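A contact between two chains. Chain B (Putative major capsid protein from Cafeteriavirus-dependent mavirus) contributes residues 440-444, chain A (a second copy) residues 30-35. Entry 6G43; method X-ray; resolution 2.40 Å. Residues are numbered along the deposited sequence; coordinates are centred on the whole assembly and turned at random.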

# COMPACT_ATOMS: atom_id res chain seq x y z
N VAL B 440 11.42 26.38 -25.53
CA VAL B 440 11.81 24.99 -25.28
C VAL B 440 10.77 24.36 -24.34
O VAL B 440 10.91 24.41 -23.11
CB VAL B 440 13.23 24.90 -24.68
CG1 VAL B 440 13.64 23.45 -24.43
CG2 VAL B 440 14.24 25.56 -25.62
N MSE B 441 9.73 23.78 -24.93
CA MSE B 441 8.64 23.14 -24.19
C MSE B 441 8.36 21.79 -24.77
O MSE B 441 8.65 21.55 -25.94
CB MSE B 441 7.34 23.92 -24.33
CG MSE B 441 7.35 25.28 -23.64
SE MSE B 441 6.07 26.42 -24.61
CE MSE B 441 4.46 25.36 -24.19
N ALA B 442 7.76 20.92 -23.97
CA ALA B 442 7.42 19.57 -24.39
C ALA B 442 6.55 19.58 -25.65
O ALA B 442 5.58 20.33 -25.73
CB ALA B 442 6.72 18.83 -23.26
N ASN B 443 6.93 18.75 -26.63
CA ASN B 443 6.27 18.65 -27.94
C ASN B 443 6.33 19.92 -28.82
O ASN B 443 5.52 20.09 -29.73
CB ASN B 443 4.81 18.18 -27.78
CG ASN B 443 4.71 16.81 -27.13
OD1 ASN B 443 5.50 15.91 -27.42
ND2 ASN B 443 3.72 16.64 -26.26
N ALA B 444 7.32 20.78 -28.57
CA ALA B 444 7.56 21.95 -29.41
C ALA B 444 8.36 21.52 -30.64
O ALA B 444 9.34 20.79 -30.52
CB ALA B 444 8.31 23.02 -28.64
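Chain A 30-35: KIASRI

Chain A meets chain B as an extended strand laid against a tight turn. Residues 30-34 of chain A form the final part of a strand that begins earlier in the chain; phi lies between -143° and -98°, and psi between 130° and 148° except at Ser A33, where it is 180°, values of an extended backbone. Ile A35 follows as loop. The chain B stretch contains no regular helix or strand. From Met B441 to Ala B444 it folds into a type II beta turn, with Ala B442 at -56/132 and Asn B443 at 65/23 as the two central residues. The turn is closed by a backbone hydrogen bond from Ala B444 N to Met B441 O, 3.0 Å long. The positive phi of Asn B443 is typical of the third position of such a turn, where glycine is commonest and asparagine is among the side-chain-bearing residues that tolerate it best.

End to end, the two stretches run in almost exactly opposite directions, though chain B bends in between. The closest pair of CA atoms is Ala B442 CA and Ser A33 CA, 5.1 Å apart. No backbone-to-backbone hydrogen bond joins the two stretches, so the turn does not pair with the strand through the main chain. Instead, each of the two hydrogen bonds across the contact pairs a side chain with a main-chain carbonyl, and one runs in each direction.

The shorter is donated by Ser A33 OG to Ala B442 O, at 2.7 Å. In a type II turn the peptide between the two central residues is flipped relative to type I, and its carbonyl is not used by the hydrogen bond that closes the turn; here it accepts from the serine. Serine suits the position because its hydroxyl sits one carbon from the backbone, and with chi1 at -171° (t) the short side chain reaches the turn although its CA-to-CB bond points sideways. The second bond runs from Asn B443 ND2 to Ala A32 O, at 3.1 Å; its N-H...acceptor angle of 134° makes it weak. The asparagine, with chi1 at -61° (m), thus uses its amide to meet a carbonyl of the strand, and ND2 is also hydrogen-bonded elsewhere in the structure.

Van der Waals contacts surround these two links. Asn B443 ND2 lies 3.9 Å from Ile A31 CG2, so the branched isoleucine, its CA-to-CB bond directed toward the turn, packs beside the amide. Met B441, present as selenomethionine, has its CA-to-CB bond directed toward the strand, and its terminal methyl CE lies 3.5 Å from Ser A33 OG. Ala B442 also points toward chain A, its CB 3.9 Å from Ser A33 OG and 4.4 Å from Arg A34 N; its single methyl fits in this space. Ala A32 points away and takes part through its carbonyl, while the side chain of Arg A34 starts sideways and leads away at its end. Together the stretches bury 250 Å², with Ser A33 covered most.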

# COMPACT_ATOMS: atom_id res chain seq x y z
N LYS A 30 -6.76 15.07 -26.50
CA LYS A 30 -6.00 16.31 -26.61
C LYS A 30 -4.55 16.04 -26.25
O LYS A 30 -4.26 15.17 -25.43
CB LYS A 30 -6.60 17.39 -25.70
CG LYS A 30 -7.95 17.90 -26.16
CD LYS A 30 -8.52 18.95 -25.23
CE LYS A 30 -9.88 19.42 -25.72
NZ LYS A 30 -10.56 20.30 -24.73
N ILE A 31 -3.64 16.79 -26.87
CA ILE A 31 -2.20 16.67 -26.61
C ILE A 31 -1.79 17.75 -25.63
O ILE A 31 -2.09 18.93 -25.83
CB ILE A 31 -1.37 16.79 -27.90
CG1 ILE A 31 -1.88 15.84 -28.99
CG2 ILE A 31 0.11 16.52 -27.61
CD1 ILE A 31 -1.99 14.38 -28.58
N ALA A 32 -1.08 17.35 -24.58
CA ALA A 32 -0.61 18.29 -23.56
C ALA A 32 0.84 18.69 -23.81
O ALA A 32 1.64 17.90 -24.30
CB ALA A 32 -0.75 17.68 -22.18
N SER A 33 1.14 19.95 -23.51
CA SER A 33 2.50 20.40 -23.20
C SER A 33 2.48 20.80 -21.73
O SER A 33 1.44 20.71 -21.08
CB SER A 33 2.92 21.56 -24.09
OG SER A 33 4.29 21.84 -23.91
N ARG A 34 3.62 21.25 -21.21
CA ARG A 34 3.75 21.47 -19.78
C ARG A 34 4.59 22.70 -19.40
O ARG A 34 5.56 23.05 -20.08
CB ARG A 34 4.35 20.22 -19.12
CG ARG A 34 4.20 20.17 -17.61
CD ARG A 34 4.85 18.92 -17.04
NE ARG A 34 4.08 17.70 -17.33
CZ ARG A 34 3.19 17.12 -16.52
NH1 ARG A 34 2.91 17.61 -15.31
NH2 ARG A 34 2.57 16.02 -16.93
N ILE A 35 4.17 23.34 -18.31
CA ILE A 35 5.01 24.21 -17.50
C ILE A 35 4.99 23.64 -16.08
O ILE A 35 4.05 22.94 -15.71
CB ILE A 35 4.55 25.69 -17.51
CG1 ILE A 35 3.06 25.82 -17.19
CG2 ILE A 35 4.87 26.32 -18.86
CD1 ILE A 35 2.61 27.24 -16.92